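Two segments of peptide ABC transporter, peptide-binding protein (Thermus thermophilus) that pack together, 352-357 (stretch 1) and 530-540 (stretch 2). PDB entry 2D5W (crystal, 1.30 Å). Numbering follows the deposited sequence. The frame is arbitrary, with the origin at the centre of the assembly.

Stretch 1, residues 352-357: AHTWIA
Stretch 2 530-540: LFWRAQEIWAE

The only hydrogen bond between the segments, in a contact otherwise made by van der Waals packing, runs from Thr-354 OG1 to Gln-535 OE1 at 2.7 Å, with the threonine as donor. The same glutamine is tied to its own helix, since Gln-535 NE2 donates to Phe-531 O at 3.1 Å with an N-H...acceptor angle of 152°. The two bonds agree on the amide orientation, nitrogen to Phe-531 O and oxygen to Thr-354 OG1; both amide atoms have further partners elsewhere in the structure. Gln-535 reaches this position with chi1 -71° (m), chi2 172° (t) and chi3 79°; its CA-to-CB bond points sideways, but the extended chain brings the amide nearer. Thr-354, also sideways, has chi1 at 180° (t).

Stretch 2 is helical throughout, with phi/psi close to -65/-40, and the helix runs on beyond both ends of the segment. Its i to i+4 bonds include Gln-535 N to Phe-531 O at 2.9 Å, so Phe-531 O accepts from both the backbone and the side chain of Gln-535. Stretch 1 has no regular secondary structure: phi/psi is -103/144 at Ala-352, -123/-4 at His-353, -142/175 at Thr-354, -94/-11 at Trp-355, -97/121 at Ile-356 and -70/151 at Ala-357. The nearest CA atoms across the segments are Thr-354 CA and Gln-535 CA, 6.4 Å apart.

Two tryptophans supply much of the 416 Å² buried between the segments. Trp-355 (chi1 84°, p; chi2 91°) and Trp-538 (chi1 -174°, t; chi2 97°) both direct CA-to-CB toward the opposing segment. Trp-355 CE3 lies over one face of the Trp-538 ring, 3.6 Å from Trp-538 CD1. The six-membered ring of Trp-355 and the five-membered ring of Trp-538 have centroids 4.7 Å apart and planes inclined at 46°, an oblique pairing. Trp-355 CZ3 also meets Gln-535 CG at 3.6 Å, so the glutamine contributes its aliphatic portion as well as its amide.

The benzene part of Trp-538 approaches the loop backbone, with Trp-538 CZ3 3.5 Å from His-353 O and 3.8 Å from Thr-354 CA. The CA-to-CB bond of His-353 (chi1 -56°, m; chi2 -71°) points sideways and its side chain comes no nearer than 6.1 Å to the helix; its carbonyl oxygen makes the contact.

The CA-to-CB bond of Ile-356 (chi1 -61°, m; chi2 178°, t) points toward the helix. Its extended chain places Ile-356 CD1 4.0 Å from Phe-531 CD1 and 3.8 Å from Gln-535 NE2. Phe-531 has an off-well chi1 of -94° and chi2 of -77°; its bond starts sideways, yet the ring comes nearer. The packing has one polar cost: Trp-355 N is buried by the contact without a partner in the model.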

ATOM      1  N   ALA A 352      16.446  -8.372   3.077  1.00  9.58           N
ATOM      2  CA  ALA A 352      16.479  -7.099   2.369  1.00  9.09           C
ATOM      3  C   ALA A 352      17.435  -6.149   3.081  1.00  9.92           C
ATOM      4  O   ALA A 352      17.515  -6.152   4.313  1.00  9.49           O
ATOM      5  CB  ALA A 352      15.084  -6.496   2.330  1.00  9.32           C
ATOM      6  N   HIS A 353      18.139  -5.330   2.300  1.00  9.03           N
ATOM      7  CA  HIS A 353      19.098  -4.368   2.841  1.00  8.98           C
ATOM      8  C   HIS A 353      18.754  -2.946   2.408  1.00  9.50           C
ATOM      9  O   HIS A 353      19.406  -1.983   2.819  1.00  9.62           O
ATOM     10  CB  HIS A 353      20.505  -4.723   2.362  1.00 10.42           C
ATOM     11  CG  HIS A 353      20.912  -6.121   2.700  1.00 10.05           C
ATOM     12  ND1 HIS A 353      21.197  -6.520   3.988  1.00 11.09           N
ATOM     13  CD2 HIS A 353      21.038  -7.224   1.927  1.00 11.83           C
ATOM     14  CE1 HIS A 353      21.481  -7.811   3.992  1.00 12.40           C
ATOM     15  NE2 HIS A 353      21.390  -8.262   2.753  1.00 12.06           N
ATOM     16  N   THR A 354      17.728  -2.836   1.568  1.00  9.21           N
ATOM     17  CA  THR A 354      17.248  -1.560   1.050  1.00  9.06           C
ATOM     18  C   THR A 354      15.717  -1.643   0.985  1.00  9.35           C
ATOM     19  O   THR A 354      15.156  -2.703   1.261  1.00 10.15           O
ATOM     20  CB  THR A 354      17.860  -1.280  -0.342  1.00  9.14           C
ATOM     21  OG1 THR A 354      17.382  -0.026  -0.833  1.00 10.34           O
ATOM     22  CG2 THR A 354      17.512  -2.385  -1.323  1.00  9.97           C
ATOM     23  N   TRP A 355      15.042  -0.548   0.633  1.00  9.20           N
ATOM     24  CA  TRP A 355      13.575  -0.545   0.591  1.00  8.99           C
ATOM     25  C   TRP A 355      12.964  -0.854  -0.769  1.00  8.85           C
ATOM     26  O   TRP A 355      11.758  -1.088  -0.862  1.00  9.70           O
ATOM     27  CB  TRP A 355      13.029   0.800   1.102  1.00  9.30           C
ATOM     28  CG  TRP A 355      12.972   1.898   0.065  1.00  8.91           C
ATOM     29  CD1 TRP A 355      11.921   2.198  -0.760  1.00  9.47           C
ATOM     30  CD2 TRP A 355      14.025   2.807  -0.284  1.00  8.71           C
ATOM     31  NE1 TRP A 355      12.256   3.232  -1.600  1.00 10.01           N
ATOM     32  CE2 TRP A 355      13.541   3.624  -1.331  1.00  9.68           C
ATOM     33  CE3 TRP A 355      15.329   3.009   0.184  1.00  9.95           C
ATOM     34  CZ2 TRP A 355      14.319   4.627  -1.919  1.00 10.39           C
ATOM     35  CZ3 TRP A 355      16.102   4.007  -0.401  1.00  9.54           C
ATOM     36  CH2 TRP A 355      15.594   4.801  -1.443  1.00 10.41           C
ATOM     37  N   ILE A 356      13.791  -0.864  -1.812  1.00  8.72           N
ATOM     38  CA  ILE A 356      13.320  -1.142  -3.167  1.00  9.16           C
ATOM     39  C   ILE A 356      13.550  -2.613  -3.507  1.00  9.67           C
ATOM     40  O   ILE A 356      14.680  -3.092  -3.469  1.00 10.46           O
ATOM     41  CB  ILE A 356      14.057  -0.249  -4.197  1.00  9.58           C
ATOM     42  CG1 ILE A 356      13.784   1.226  -3.888  1.00 10.12           C
ATOM     43  CG2 ILE A 356      13.605  -0.598  -5.610  1.00 10.61           C
ATOM     44  CD1 ILE A 356      14.496   2.201  -4.811  1.00 10.79           C
ATOM     45  N   ALA A 357      12.477  -3.328  -3.837  1.00 10.04           N
ATOM     46  CA  ALA A 357      12.566  -4.749  -4.159  1.00 10.20           C
ATOM     47  C   ALA A 357      13.267  -5.017  -5.487  1.00 10.41           C
ATOM     48  O   ALA A 357      13.223  -4.193  -6.403  1.00 10.40           O
ATOM     49  CB  ALA A 357      11.168  -5.366  -4.174  1.00 11.16           C
ATOM     50  N   LEU A 530      21.234   7.729  -9.524  1.00 10.72           N
ATOM     51  CA  LEU A 530      20.820   8.601  -8.435  1.00 10.74           C
ATOM     52  C   LEU A 530      20.128   7.813  -7.327  1.00  9.76           C
ATOM     53  O   LEU A 530      20.401   8.025  -6.146  1.00 10.84           O
ATOM     54  CB  LEU A 530      19.902   9.704  -8.969  1.00 11.51           C
ATOM     55  CG  LEU A 530      20.608  10.686  -9.911  1.00 13.03           C
ATOM     56  CD1 LEU A 530      19.587  11.554 -10.629  1.00 15.85           C
ATOM     57  CD2 LEU A 530      21.583  11.539  -9.118  1.00 15.08           C
ATOM     58  N   PHE A 531      19.236   6.900  -7.703  1.00  9.56           N
ATOM     59  CA  PHE A 531      18.547   6.086  -6.709  1.00  9.31           C
ATOM     60  C   PHE A 531      19.526   5.167  -5.975  1.00  9.72           C
ATOM     61  O   PHE A 531      19.328   4.857  -4.800  1.00 10.06           O
ATOM     62  CB  PHE A 531      17.442   5.260  -7.370  1.00 10.63           C
ATOM     63  CG  PHE A 531      16.090   5.916  -7.330  1.00 10.72           C
ATOM     64  CD1 PHE A 531      15.334   5.913  -6.159  1.00 12.12           C
ATOM     65  CD2 PHE A 531      15.570   6.540  -8.461  1.00 11.11           C
ATOM     66  CE1 PHE A 531      14.080   6.520  -6.116  1.00 14.21           C
ATOM     67  CE2 PHE A 531      14.314   7.150  -8.428  1.00 13.14           C
ATOM     68  CZ  PHE A 531      13.570   7.139  -7.252  1.00 13.74           C
ATOM     69  N   TRP A 532      20.581   4.732  -6.662  1.00 10.03           N
ATOM     70  CA  TRP A 532      21.569   3.866  -6.027  1.00 10.17           C
ATOM     71  C   TRP A 532      22.320   4.641  -4.956  1.00 10.30           C
ATOM     72  O   TRP A 532      22.584   4.119  -3.873  1.00 10.89           O
ATOM     73  CB  TRP A 532      22.535   3.299  -7.073  1.00 10.83           C
ATOM     74  CG  TRP A 532      22.026   2.035  -7.705  1.00 10.87           C
ATOM     75  CD1 TRP A 532      20.717   1.688  -7.908  1.00 10.99           C
ATOM     76  CD2 TRP A 532      22.810   0.948  -8.209  1.00 11.83           C
ATOM     77  NE1 TRP A 532      20.641   0.452  -8.500  1.00 11.74           N
ATOM     78  CE2 TRP A 532      21.911  -0.024  -8.699  1.00 11.72           C
ATOM     79  CE3 TRP A 532      24.188   0.699  -8.294  1.00 12.57           C
ATOM     80  CZ2 TRP A 532      22.342  -1.228  -9.266  1.00 13.05           C
ATOM     81  CZ3 TRP A 532      24.617  -0.501  -8.858  1.00 14.96           C
ATOM     82  CH2 TRP A 532      23.695  -1.447  -9.336  1.00 14.03           C
ATOM     83  N   ARG A 533      22.650   5.895  -5.246  1.00 10.95           N
ATOM     84  CA  ARG A 533      23.351   6.723  -4.275  1.00 11.72           C
ATOM     85  C   ARG A 533      22.428   6.981  -3.086  1.00 10.92           C
ATOM     86  O   ARG A 533      22.866   6.965  -1.938  1.00 11.50           O
ATOM     87  CB  ARG A 533      23.790   8.045  -4.916  1.00 13.07           C
ATOM     88  CG  ARG A 533      24.452   7.872  -6.282  1.00 21.47           C
ATOM     89  CD  ARG A 533      25.388   6.670  -6.307  1.00 26.48           C
ATOM     90  NE  ARG A 533      25.578   6.154  -7.661  1.00 30.12           N
ATOM     91  CZ  ARG A 533      26.163   4.994  -7.942  1.00 32.72           C
ATOM     92  NH1 ARG A 533      26.294   4.603  -9.204  1.00 35.01           N
ATOM     93  NH2 ARG A 533      26.613   4.219  -6.963  1.00 33.61           N
ATOM     94  N   ALA A 534      21.146   7.207  -3.361  1.00  9.84           N
ATOM     95  CA  ALA A 534      20.182   7.443  -2.293  1.00  9.36           C
ATOM     96  C   ALA A 534      20.081   6.213  -1.387  1.00  9.21           C
ATOM     97  O   ALA A 534      19.987   6.338  -0.165  1.00  9.98           O
ATOM     98  CB  ALA A 534      18.813   7.777  -2.879  1.00 10.21           C
ATOM     99  N   GLN A 535      20.105   5.026  -1.986  1.00  9.34           N
ATOM    100  CA  GLN A 535      20.020   3.793  -1.206  1.00  9.53           C
ATOM    101  C   GLN A 535      21.264   3.574  -0.345  1.00  9.61           C
ATOM    102  O   GLN A 535      21.174   3.007   0.743  1.00  9.88           O
ATOM    103  CB  GLN A 535      19.777   2.595  -2.129  1.00  9.03           C
ATOM    104  CG  GLN A 535      18.373   2.580  -2.731  1.00  9.21           C
ATOM    105  CD  GLN A 535      18.190   1.505  -3.788  1.00  9.36           C
ATOM    106  OE1 GLN A 535      17.996   0.327  -3.481  1.00 10.11           O
ATOM    107  NE2 GLN A 535      18.265   1.911  -5.050  1.00  9.97           N
ATOM    108  N   GLU A 536      22.420   4.027  -0.825  1.00 10.33           N
ATOM    109  CA  GLU A 536      23.656   3.891  -0.056  1.00 10.83           C
ATOM    110  C   GLU A 536      23.534   4.715   1.229  1.00 10.60           C
ATOM    111  O   GLU A 536      23.887   4.248   2.314  1.00 11.04           O
ATOM    112  CB  GLU A 536      24.857   4.381  -0.873  1.00 12.08           C
ATOM    113  CG  GLU A 536      25.271   3.467  -2.021  1.00 15.99           C
ATOM    114  CD  GLU A 536      26.130   2.291  -1.574  1.00 17.90           C
ATOM    115  OE1 GLU A 536      26.496   1.463  -2.435  1.00 20.71           O
ATOM    116  OE2 GLU A 536      26.448   2.193  -0.370  1.00 20.88           O
ATOM    117  N   ILE A 537      23.035   5.939   1.101  1.00 10.92           N
ATOM    118  CA  ILE A 537      22.855   6.810   2.256  1.00 11.47           C
ATOM    119  C   ILE A 537      21.813   6.206   3.195  1.00 11.29           C
ATOM    120  O   ILE A 537      22.001   6.161   4.410  1.00 11.56           O
ATOM    121  CB  ILE A 537      22.391   8.215   1.816  1.00 12.35           C
ATOM    122  CG1 ILE A 537      23.519   8.909   1.049  1.00 12.86           C
ATOM    123  CG2 ILE A 537      21.973   9.037   3.026  1.00 12.70           C
ATOM    124  CD1 ILE A 537      23.102  10.199   0.377  1.00 15.86           C
ATOM    125  N   TRP A 538      20.715   5.730   2.617  1.00 10.04           N
ATOM    126  CA  TRP A 538      19.630   5.118   3.374  1.00  9.09           C
ATOM    127  C   TRP A 538      20.154   3.969   4.241  1.00  9.31           C
ATOM    128  O   TRP A 538      19.824   3.868   5.425  1.00 10.41           O
ATOM    129  CB  TRP A 538      18.568   4.595   2.399  1.00  9.20           C
ATOM    130  CG  TRP A 538      17.314   4.063   3.038  1.00  8.80           C
ATOM    131  CD1 TRP A 538      16.136   4.731   3.219  1.00  9.18           C
ATOM    132  CD2 TRP A 538      17.116   2.750   3.576  1.00  9.13           C
ATOM    133  NE1 TRP A 538      15.215   3.916   3.833  1.00  9.59           N
ATOM    134  CE2 TRP A 538      15.792   2.693   4.066  1.00  8.99           C
ATOM    135  CE3 TRP A 538      17.929   1.612   3.692  1.00  9.40           C
ATOM    136  CZ2 TRP A 538      15.261   1.545   4.665  1.00  9.46           C
ATOM    137  CZ3 TRP A 538      17.401   0.471   4.287  1.00 10.11           C
ATOM    138  CH2 TRP A 538      16.079   0.447   4.767  1.00 10.62           C
ATOM    139  N   ALA A 539      20.980   3.109   3.651  1.00  9.96           N
ATOM    140  CA  ALA A 539      21.522   1.962   4.372  1.00 10.42           C
ATOM    141  C   ALA A 539      22.448   2.354   5.518  1.00  9.91           C
ATOM    142  O   ALA A 539      22.517   1.655   6.527  1.00 10.45           O
ATOM    143  CB  ALA A 539      22.243   1.027   3.408  1.00 10.99           C
ATOM    144  N   GLU A 540      23.166   3.461   5.373  1.00 10.39           N
ATOM    145  CA  GLU A 540      24.052   3.890   6.448  1.00 11.46           C
ATOM    146  C   GLU A 540      23.253   4.410   7.638  1.00 12.03           C
ATOM    147  O   GLU A 540      23.632   4.194   8.790  1.00 13.01           O
ATOM    148  CB  GLU A 540      25.003   4.988   5.962  1.00 13.49           C
ATOM    149  CG  GLU A 540      25.789   5.659   7.091  1.00 16.52           C
ATOM    150  CD  GLU A 540      26.610   4.677   7.920  1.00 18.25           C
ATOM    151  OE1 GLU A 540      26.971   5.023   9.066  1.00 19.64           O
ATOM    152  OE2 GLU A 540      26.905   3.567   7.431  1.00 19.65           O
TER